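Local coordinates for tail spike protein gp49 (Pseudomonas phage LKA1, PDB 4RU4) that forms the tailspike of the virion and acts as a lyase on the O-specific polysaccharide of Pseudomonas, probably degrading the host's surface coat during virus entry, at residues Ala349-Lys354 against Val372-Ile377; Gly379-Leu384 against Asn421-Gly426; Arg518-Thr523 against Thr590-Trp595; Val546-Thr551 against Ala563-Thr568. All blocks are in the same frame, centred on the assembly; numbering follows the deposited sequence.

Interaction 1. Residues Ala349-Lys354 against Val372-Ile377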
# COMPACT_ATOMS: atom_id res chain seq x y z
N ALA B 349 3.72 16.71 -6.55
CA ALA B 349 3.48 16.59 -5.13
C ALA B 349 4.59 17.30 -4.33
O ALA B 349 5.57 17.79 -4.92
CB ALA B 349 3.39 15.10 -4.74
N THR B 350 4.46 17.37 -3.01
CA THR B 350 5.41 18.16 -2.25
C THR B 350 5.80 17.55 -0.90
O THR B 350 5.00 16.88 -0.25
CB THR B 350 4.88 19.62 -1.99
OG1 THR B 350 5.91 20.42 -1.39
CG2 THR B 350 3.73 19.57 -1.01
N TRP B 351 7.05 17.80 -0.51
CA TRP B 351 7.54 17.49 0.83
C TRP B 351 7.67 18.83 1.56
O TRP B 351 8.44 19.68 1.11
CB TRP B 351 8.94 16.91 0.70
CG TRP B 351 9.08 15.45 0.43
CD1 TRP B 351 8.24 14.42 0.78
CD2 TRP B 351 10.19 14.84 -0.25
NE1 TRP B 351 8.77 13.21 0.38
CE2 TRP B 351 9.98 13.44 -0.23
CE3 TRP B 351 11.36 15.35 -0.83
CZ2 TRP B 351 10.89 12.55 -0.78
CZ3 TRP B 351 12.27 14.46 -1.38
CH2 TRP B 351 12.02 13.07 -1.35
N GLN B 352 6.98 18.99 2.68
CA GLN B 352 7.09 20.17 3.51
C GLN B 352 6.87 19.71 4.96
O GLN B 352 6.22 18.70 5.20
CB GLN B 352 6.01 21.21 3.14
CG GLN B 352 5.98 21.56 1.67
CD GLN B 352 5.15 22.79 1.34
OE1 GLN B 352 4.96 23.66 2.18
NE2 GLN B 352 4.68 22.87 0.08
N GLY B 353 7.36 20.47 5.94
CA GLY B 353 7.08 20.16 7.33
C GLY B 353 8.04 19.12 7.89
O GLY B 353 9.24 19.35 7.88
N LYS B 354 7.53 17.99 8.35
CA LYS B 354 8.37 16.99 9.03
C LYS B 354 7.75 15.62 8.93
O LYS B 354 6.56 15.49 9.18
CB LYS B 354 8.53 17.34 10.52
CG LYS B 354 9.24 16.23 11.38
CD LYS B 354 9.57 16.72 12.81
CE LYS B 354 10.05 15.60 13.73
NZ LYS B 354 10.28 16.15 15.13
N VAL B 372 8.34 15.97 -7.66
CA VAL B 372 8.19 16.19 -6.24
C VAL B 372 9.02 17.41 -5.90
O VAL B 372 10.20 17.44 -6.22
CB VAL B 372 8.70 14.99 -5.40
CG1 VAL B 372 8.65 15.36 -3.91
CG2 VAL B 372 7.85 13.73 -5.72
N ILE B 373 8.40 18.42 -5.30
CA ILE B 373 9.10 19.66 -4.92
C ILE B 373 9.05 19.87 -3.40
O ILE B 373 8.12 19.42 -2.73
CB ILE B 373 8.54 20.89 -5.70
CG1 ILE B 373 9.46 22.11 -5.54
CG2 ILE B 373 7.10 21.22 -5.24
CD1 ILE B 373 9.28 23.17 -6.62
N SER B 374 10.05 20.54 -2.82
CA SER B 374 10.03 20.74 -1.38
C SER B 374 9.85 22.22 -1.02
O SER B 374 10.11 23.09 -1.82
CB SER B 374 11.33 20.23 -0.77
OG SER B 374 11.60 18.89 -1.18
N ALA B 375 9.43 22.48 0.21
CA ALA B 375 9.42 23.83 0.78
C ALA B 375 9.32 23.68 2.28
O ALA B 375 8.79 22.67 2.75
CB ALA B 375 8.22 24.63 0.27
N GLU B 376 9.79 24.67 3.03
CA GLU B 376 9.44 24.77 4.44
C GLU B 376 9.78 23.48 5.18
O GLU B 376 8.97 22.95 5.97
CB GLU B 376 7.95 25.15 4.60
CG GLU B 376 7.57 26.44 3.84
CD GLU B 376 6.15 26.97 4.13
OE1 GLU B 376 5.26 26.18 4.54
OE2 GLU B 376 5.90 28.18 3.90
N ILE B 377 10.99 22.98 4.92
CA ILE B 377 11.46 21.74 5.55
C ILE B 377 11.95 22.05 6.97
O ILE B 377 12.97 22.71 7.16
CB ILE B 377 12.59 21.07 4.71
CG1 ILE B 377 12.03 20.61 3.35
CG2 ILE B 377 13.22 19.90 5.47
CD1 ILE B 377 10.96 19.49 3.44
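Ile373 O is gripped by two donors of the neighbouring strand that come from opposite faces of its carbonyl plane: Thr350 OG1 at 2.8 Å, well above the plane, and Trp351 N at 2.9 Å, less tilted. The threonine hydroxyl lies anti to its own backbone N (chi1 -172°), which turns it to that oxygen. The same OG1 accepts Gln352 NE2 at 3.1 Å, in the plane of the amide, which is consistent with a fixed glutamine head beside Ala375, where Gln352 CD and Ala375 CB are 3.7 Å apart. Residues 349-352 and 372-377 are parallel strands of successive coils in the right-handed beta-helix of the pectin lyase-like fold. Their register slips by one between Trp351 and Gly353, a beta bulge; beyond it Gly353 N bonds to Glu376 O at 3.0 Å. On the face carrying Trp351, the indole lies in the helix interior with Val372 CG1 over its six-membered ring, 4.2 Å from the centroid, a CH-pi contact. Ser374 OG meets the ring edge in plane, 3.6 Å from Trp351 CE3, while its hydrogen bond goes to Asp404 O. The Glu376 carboxylate is held by Arg162 and Tyr165.

Interaction 2. Residues Gly379-Leu384 against Asn421-Gly426; sequences GGTFLL and NFLIQG
Thr381 to Leu384 pair with Asn421 to Ile424 as parallel strands in unbroken register, with axes 4.7 Å apart at 15° and five backbone hydrogen bonds, the shortest from Asn421 N to Gly380 O at 2.7 Å. On the face of Thr381 and Leu383, Asn421 ND2 donates to Thr381 OG1 at 3.0 Å, almost straight (176°) and in its own amide plane, while Asn421 OD1 takes a bond from Asn453 of the next coil. Thr381 divides its branches: CG2, anti to the backbone N, presses on Leu423 CD1 at 3.4 Å, tighter than usual van der Waals contact. Leu383 CD1 reaches Leu423 CB at 3.6 Å. On the other face, inside the beta-helix, Phe382 and Phe422 lie side by side and point the same way. Their planes are 21° apart, but the rings are slid so far, with centroids 5.3 Å apart, that they barely overlap; Phe382 CD1 meets Phe422 CE1 at 3.6 Å, and Trp351 meets both rings. Leu384 CD1 and Ile424 CG1, 4.3 Å apart, extend this interior row. The amide-hydroxyl bond would fix the turn of the Asn421 head on the face packed on the second subunit, whereas the interior relies on carbon contacts.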
# COMPACT_ATOMS: atom_id res chain seq x y z
N GLY B 379 12.65 19.55 9.09
CA GLY B 379 13.55 18.46 9.40
C GLY B 379 12.80 17.15 9.54
O GLY B 379 11.57 17.09 9.40
N GLY B 380 13.54 16.08 9.78
CA GLY B 380 12.94 14.76 9.87
C GLY B 380 13.11 13.97 8.59
O GLY B 380 14.07 14.16 7.85
N THR B 381 12.18 13.07 8.31
CA THR B 381 12.39 12.11 7.24
C THR B 381 11.35 12.32 6.15
O THR B 381 10.15 12.46 6.44
CB THR B 381 12.30 10.68 7.82
OG1 THR B 381 13.36 10.51 8.77
CG2 THR B 381 12.41 9.61 6.73
N PHE B 382 11.79 12.32 4.90
CA PHE B 382 10.89 12.55 3.79
C PHE B 382 11.10 11.43 2.78
O PHE B 382 12.23 11.19 2.33
CB PHE B 382 11.18 13.93 3.18
CG PHE B 382 11.07 15.03 4.19
CD1 PHE B 382 12.16 15.36 5.00
CD2 PHE B 382 9.85 15.68 4.39
CE1 PHE B 382 12.04 16.38 5.99
CE2 PHE B 382 9.73 16.69 5.37
CZ PHE B 382 10.83 17.04 6.15
N LEU B 383 10.02 10.74 2.46
CA LEU B 383 10.10 9.42 1.84
C LEU B 383 9.25 9.37 0.59
O LEU B 383 8.11 9.83 0.61
CB LEU B 383 9.60 8.36 2.83
CG LEU B 383 9.46 6.90 2.37
CD1 LEU B 383 10.80 6.35 1.86
CD2 LEU B 383 8.94 6.02 3.51
N LEU B 384 9.83 8.85 -0.50
CA LEU B 384 9.05 8.40 -1.67
C LEU B 384 9.20 6.89 -1.68
O LEU B 384 10.24 6.35 -2.07
CB LEU B 384 9.59 8.99 -2.99
CG LEU B 384 9.53 10.50 -3.14
CD1 LEU B 384 10.02 10.93 -4.52
CD2 LEU B 384 8.12 10.99 -2.89
N ASN B 421 16.38 13.60 6.48
CA ASN B 421 16.69 12.38 5.72
C ASN B 421 15.77 12.34 4.50
O ASN B 421 14.56 12.32 4.65
CB ASN B 421 16.42 11.15 6.59
CG ASN B 421 17.09 11.24 7.92
OD1 ASN B 421 18.29 11.50 8.00
ND2 ASN B 421 16.33 11.05 8.98
N PHE B 422 16.34 12.37 3.31
CA PHE B 422 15.52 12.26 2.11
C PHE B 422 15.72 10.88 1.52
O PHE B 422 16.85 10.51 1.15
CB PHE B 422 15.92 13.36 1.11
CG PHE B 422 15.59 14.73 1.60
CD1 PHE B 422 14.28 15.19 1.53
CD2 PHE B 422 16.55 15.53 2.21
CE1 PHE B 422 13.95 16.43 2.03
CE2 PHE B 422 16.21 16.80 2.67
CZ PHE B 422 14.91 17.23 2.59
N LEU B 423 14.63 10.12 1.46
CA LEU B 423 14.70 8.70 1.09
C LEU B 423 13.91 8.43 -0.16
O LEU B 423 12.70 8.72 -0.19
CB LEU B 423 14.11 7.82 2.21
CG LEU B 423 14.57 8.15 3.63
CD1 LEU B 423 13.88 7.28 4.66
CD2 LEU B 423 16.09 8.07 3.77
N ILE B 424 14.54 7.80 -1.15
CA ILE B 424 13.83 7.37 -2.34
C ILE B 424 14.06 5.88 -2.41
O ILE B 424 15.20 5.42 -2.55
CB ILE B 424 14.34 8.05 -3.64
CG1 ILE B 424 14.01 9.55 -3.65
CG2 ILE B 424 13.70 7.40 -4.87
CD1 ILE B 424 14.98 10.39 -2.83
N GLN B 425 12.99 5.12 -2.23
CA GLN B 425 13.12 3.67 -2.12
C GLN B 425 12.27 2.94 -3.15
O GLN B 425 11.04 2.95 -3.10
CB GLN B 425 12.76 3.17 -0.72
CG GLN B 425 13.59 3.80 0.43
CD GLN B 425 13.26 3.15 1.77
OE1 GLN B 425 12.31 2.38 1.87
NE2 GLN B 425 14.03 3.47 2.81
N GLY B 426 12.95 2.29 -4.07
CA GLY B 426 12.28 1.44 -5.03
C GLY B 426 11.42 2.24 -5.99
O GLY B 426 11.66 3.44 -6.24
O HOH W 1 9.79 5.55 -4.83

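Interaction 3. Residues Arg518-Thr523 against Thr590-Trp595; sequences RVQVTT and TNQLNW
Val519 and Val521 lie opposite Leu593 and Asn591 in hydrogen-bonded pairs of two antiparallel strands, part of the C-terminal Ig-like beta-sandwich. Four backbone bonds tie these pairs; the one from Val519 N to Leu593 O is 2.8 Å long and nearly straight (177°). The tight side faces the sandwich interior, covered by strands 529-535 and 572-578. There Val521 crosses Leu593 at about a right angle, CG1 to CD1 3.9 Å, and Val519 CG2 touches the indole of Trp595 obliquely, 3.9 Å from its CD1. Asn591, the polar member of this face, sends ND2 to Val521 O in a weak bond of 3.4 Å, while its OD1 accepts Lys550 NZ.

The opposite face is looser and more polar. Gln520 runs obliquely past Thr590, with its CD 3.8 Å from Thr590 CG2, at a place where Gln520 and Thr522 are exposed. Gln592 is bent at chi2 (-65°), which brings its CD beside the CB of Gln520; the two amide planes stand 50° apart. Farther along, Arg518 and Asn594 lie side by side and point the same way, with Asn594 ND2 over one face of the guanidinium. Arg518 NH2 forms a salt bridge with Asp552 of its own chain. Here the surface is a subunit interface: Arg518 NH1 hydrogen-bonds Thr568 of the third subunit, and Asn594 OD1 accepts Val546 N of that subunit. On the outer flank of 518-522, one water donates both to Arg518 O at 2.8 Å and to Gln592 OE1 at 2.7 Å.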
# COMPACT_ATOMS: atom_id res chain seq x y z
N ARG B 518 36.42 -7.16 -17.19
CA ARG B 518 37.62 -7.94 -17.47
C ARG B 518 38.25 -7.36 -18.73
O ARG B 518 37.64 -7.35 -19.79
CB ARG B 518 37.27 -9.43 -17.68
CG ARG B 518 36.63 -10.10 -16.44
CD ARG B 518 35.86 -11.37 -16.77
NE ARG B 518 36.66 -12.36 -17.50
CZ ARG B 518 37.31 -13.37 -16.94
NH1 ARG B 518 37.29 -13.54 -15.63
NH2 ARG B 518 37.99 -14.22 -17.71
N VAL B 519 39.48 -6.85 -18.59
CA VAL B 519 40.20 -6.24 -19.70
C VAL B 519 41.43 -7.07 -20.09
O VAL B 519 42.30 -7.34 -19.27
CB VAL B 519 40.63 -4.79 -19.37
CG1 VAL B 519 41.52 -4.21 -20.49
CG2 VAL B 519 39.40 -3.92 -19.12
N GLN B 520 41.48 -7.51 -21.35
CA GLN B 520 42.59 -8.34 -21.78
C GLN B 520 43.82 -7.48 -22.05
O GLN B 520 43.71 -6.40 -22.64
CB GLN B 520 42.23 -9.14 -23.03
CG GLN B 520 43.38 -9.97 -23.54
CD GLN B 520 42.96 -10.89 -24.64
OE1 GLN B 520 42.40 -11.95 -24.39
NE2 GLN B 520 43.20 -10.48 -25.87
N VAL B 521 44.99 -7.93 -21.59
CA VAL B 521 46.26 -7.31 -21.97
C VAL B 521 47.23 -8.38 -22.46
O VAL B 521 47.20 -9.50 -21.99
CB VAL B 521 46.92 -6.51 -20.81
CG1 VAL B 521 46.01 -5.36 -20.34
CG2 VAL B 521 47.31 -7.42 -19.63
N THR B 522 48.08 -8.03 -23.41
CA THR B 522 49.11 -8.94 -23.89
C THR B 522 50.48 -8.38 -23.53
O THR B 522 50.79 -7.21 -23.84
CB THR B 522 49.01 -9.13 -25.40
OG1 THR B 522 47.68 -9.59 -25.73
CG2 THR B 522 50.06 -10.14 -25.91
N THR B 523 51.28 -9.19 -22.85
CA THR B 523 52.63 -8.76 -22.50
C THR B 523 53.51 -8.58 -23.75
O THR B 523 53.24 -9.12 -24.82
CB THR B 523 53.28 -9.73 -21.50
OG1 THR B 523 53.24 -11.06 -22.02
CG2 THR B 523 52.52 -9.67 -20.17
N THR B 590 48.41 -13.47 -23.41
CA THR B 590 47.26 -12.75 -22.89
C THR B 590 47.11 -12.93 -21.38
O THR B 590 47.54 -13.93 -20.83
CB THR B 590 45.98 -13.22 -23.56
OG1 THR B 590 45.83 -14.63 -23.34
CG2 THR B 590 46.07 -12.95 -25.07
N ASN B 591 46.51 -11.94 -20.75
CA ASN B 591 46.17 -11.95 -19.34
C ASN B 591 44.86 -11.19 -19.22
O ASN B 591 44.61 -10.26 -20.00
CB ASN B 591 47.21 -11.19 -18.51
CG ASN B 591 48.63 -11.68 -18.77
OD1 ASN B 591 49.21 -12.40 -17.95
ND2 ASN B 591 49.20 -11.28 -19.91
N GLN B 592 44.01 -11.57 -18.27
CA GLN B 592 42.78 -10.82 -18.03
C GLN B 592 42.93 -9.98 -16.75
O GLN B 592 43.09 -10.55 -15.66
CB GLN B 592 41.58 -11.77 -17.87
CG GLN B 592 41.27 -12.61 -19.10
CD GLN B 592 40.81 -11.78 -20.29
OE1 GLN B 592 40.37 -10.65 -20.13
NE2 GLN B 592 40.92 -12.32 -21.47
N LEU B 593 42.89 -8.66 -16.89
CA LEU B 593 42.88 -7.77 -15.74
C LEU B 593 41.43 -7.54 -15.29
O LEU B 593 40.64 -6.90 -15.99
CB LEU B 593 43.61 -6.44 -16.05
CG LEU B 593 45.09 -6.63 -16.45
CD1 LEU B 593 45.83 -5.27 -16.47
CD2 LEU B 593 45.78 -7.62 -15.50
N ASN B 594 41.07 -8.14 -14.16
CA ASN B 594 39.73 -8.05 -13.59
C ASN B 594 39.69 -6.85 -12.64
O ASN B 594 40.36 -6.85 -11.59
CB ASN B 594 39.42 -9.30 -12.75
CG ASN B 594 39.22 -10.56 -13.58
OD1 ASN B 594 38.22 -11.25 -13.42
ND2 ASN B 594 40.19 -10.87 -14.47
N TRP B 595 38.95 -5.81 -13.00
CA TRP B 595 39.00 -4.56 -12.23
C TRP B 595 37.63 -4.25 -11.71
O TRP B 595 36.61 -4.68 -12.29
CB TRP B 595 39.50 -3.40 -13.11
CG TRP B 595 38.47 -3.01 -14.16
CD1 TRP B 595 38.33 -3.55 -15.40
CD2 TRP B 595 37.42 -2.02 -14.02
NE1 TRP B 595 37.26 -2.97 -16.06
CE2 TRP B 595 36.69 -2.03 -15.24
CE3 TRP B 595 37.03 -1.15 -12.99
CZ2 TRP B 595 35.59 -1.19 -15.47
CZ3 TRP B 595 35.94 -0.31 -13.21
CH2 TRP B 595 35.23 -0.34 -14.45
O HOH W 2 38.20 -9.58 -21.40

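Interaction 4. Residues Val546-Thr551 against Ala563-Thr568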
# COMPACT_ATOMS: atom_id res chain seq x y z
N VAL B 546 39.47 0.96 -5.71
CA VAL B 546 39.67 0.12 -6.89
C VAL B 546 40.40 -1.19 -6.56
O VAL B 546 41.40 -1.18 -5.83
CB VAL B 546 40.53 0.91 -7.94
CG1 VAL B 546 40.90 0.03 -9.15
CG2 VAL B 546 39.75 2.18 -8.39
N GLN B 547 39.90 -2.31 -7.09
CA GLN B 547 40.65 -3.58 -7.05
C GLN B 547 41.02 -4.04 -8.45
O GLN B 547 40.26 -3.84 -9.40
CB GLN B 547 39.82 -4.68 -6.37
CG GLN B 547 39.25 -4.26 -5.02
CD GLN B 547 40.33 -4.04 -3.97
OE1 GLN B 547 41.42 -4.61 -4.06
NE2 GLN B 547 40.01 -3.25 -2.95
N VAL B 548 42.20 -4.63 -8.59
CA VAL B 548 42.59 -5.25 -9.84
C VAL B 548 43.24 -6.61 -9.54
O VAL B 548 44.12 -6.70 -8.68
CB VAL B 548 43.59 -4.37 -10.65
CG1 VAL B 548 43.78 -4.95 -12.06
CG2 VAL B 548 43.13 -2.91 -10.73
N THR B 549 42.82 -7.64 -10.26
CA THR B 549 43.41 -8.96 -10.13
C THR B 549 43.67 -9.55 -11.51
O THR B 549 42.85 -9.37 -12.42
CB THR B 549 42.48 -9.90 -9.31
OG1 THR B 549 42.38 -9.41 -7.96
CG2 THR B 549 42.98 -11.34 -9.30
N LYS B 550 44.80 -10.23 -11.69
CA LYS B 550 45.09 -10.93 -12.94
C LYS B 550 44.48 -12.32 -12.92
O LYS B 550 44.64 -13.07 -11.93
CB LYS B 550 46.61 -11.06 -13.15
CG LYS B 550 47.02 -12.19 -14.11
CD LYS B 550 48.52 -12.15 -14.39
CE LYS B 550 49.07 -13.48 -14.82
NZ LYS B 550 50.33 -13.31 -15.59
N THR B 551 43.77 -12.67 -14.00
CA THR B 551 43.27 -14.03 -14.18
C THR B 551 43.60 -14.66 -15.56
O THR B 551 44.05 -13.99 -16.51
CB THR B 551 41.74 -14.13 -13.97
OG1 THR B 551 41.06 -13.52 -15.07
CG2 THR B 551 41.32 -13.48 -12.64
N ALA B 563 49.30 -6.80 -10.67
CA ALA B 563 48.20 -6.01 -11.17
C ALA B 563 47.96 -4.81 -10.26
O ALA B 563 47.79 -4.97 -9.06
CB ALA B 563 46.91 -6.88 -11.23
N ILE B 564 47.94 -3.61 -10.86
CA ILE B 564 47.71 -2.35 -10.15
C ILE B 564 46.84 -1.45 -11.01
O ILE B 564 46.42 -1.83 -12.10
CB ILE B 564 49.03 -1.62 -9.86
CG1 ILE B 564 49.72 -1.24 -11.18
CG2 ILE B 564 49.97 -2.50 -8.98
CD1 ILE B 564 51.01 -0.36 -11.02
N ALA B 565 46.54 -0.26 -10.51
CA ALA B 565 45.96 0.79 -11.34
C ALA B 565 46.75 2.07 -11.08
O ALA B 565 46.89 2.49 -9.94
CB ALA B 565 44.51 1.00 -11.00
N ASN B 566 47.23 2.70 -12.13
CA ASN B 566 47.99 3.94 -11.95
C ASN B 566 47.97 4.72 -13.23
O ASN B 566 48.53 4.24 -14.20
CB ASN B 566 49.46 3.64 -11.60
CG ASN B 566 50.25 4.92 -11.28
OD1 ASN B 566 49.66 5.95 -10.94
ND2 ASN B 566 51.58 4.85 -11.36
N PRO B 567 47.32 5.91 -13.25
CA PRO B 567 46.61 6.48 -12.09
C PRO B 567 45.17 5.98 -11.93
O PRO B 567 44.72 5.15 -12.75
CB PRO B 567 46.54 7.96 -12.43
CG PRO B 567 46.39 7.95 -13.97
CD PRO B 567 47.32 6.83 -14.41
N THR B 568 44.49 6.47 -10.89
CA THR B 568 43.05 6.35 -10.73
C THR B 568 42.52 7.76 -10.55
O THR B 568 43.26 8.67 -10.14
CB THR B 568 42.61 5.48 -9.51
OG1 THR B 568 43.07 6.08 -8.29
CG2 THR B 568 43.18 4.03 -9.59
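Val546 and Val548 turn their side chains toward Ala563, Ala565 and Thr568, joining two strands that belong to different sheets of the C-terminal Ig-like beta-sandwich. Residues 546-551 and 563-565 run roughly antiparallel, with axes 5.8 Å apart and 150° between their directions, and no hydrogen bond links the two segments. Val548 spreads its two methyls along the second strand. CG1, anti to the backbone N (chi1 -170°), meets Ala563 CB at 3.8 Å; CG2 lies 3.7 Å from Ile564 O and also touches Ala565 CB at 4.2 Å. The close approach is consistent with the small size of the alanines, and Ala565 CB is shared, since Val546 CG1 reaches it too. Val546 and Thr568 slide past each other in opposite directions, CG2 to CG2 4.1 Å. Thr568 is brought back toward Val546 after the corner at Asn566 and Pro567, where the peptide bond before the proline is cis, and its hydroxyl bonds Asp552 of the second subunit. The alternate residues Gln547 and Thr549 point away from 563-565, and their polar ends bond across the trimer interface: Gln547 OE1 to Thr549 OG1 of the second subunit, and Thr549 OG1 to Gln547 of the third. Lys550 sends NZ to Val560 O and Ser554 O; across this contact its backbone N lies 4.0 Å from Ala563 CB.

How the interactions relate
Interactions 1 and 2 are buried contacts in neighbouring coils of one beta-helix and touch directly: the indole of 349-354 packs on Leu384, and Gly353 O meets the ring of Phe382. Both are parallel backbone ladders, but interaction 1 is broken by a bulge, while interaction 2 keeps its register and meets the second subunit more widely. Interactions 3 and 4 lie in the Ig-like domain, their centres about 10 Å apart. Strand 590-600 of interaction 3 and strand 545-551 of interaction 4 are neighbours, linked by Asn594 N to Thr549 O. Interaction 3, only partly buried, is an antiparallel pair with a polar outer side; interaction 4, buried, joins separate sheets mainly through methyl contacts.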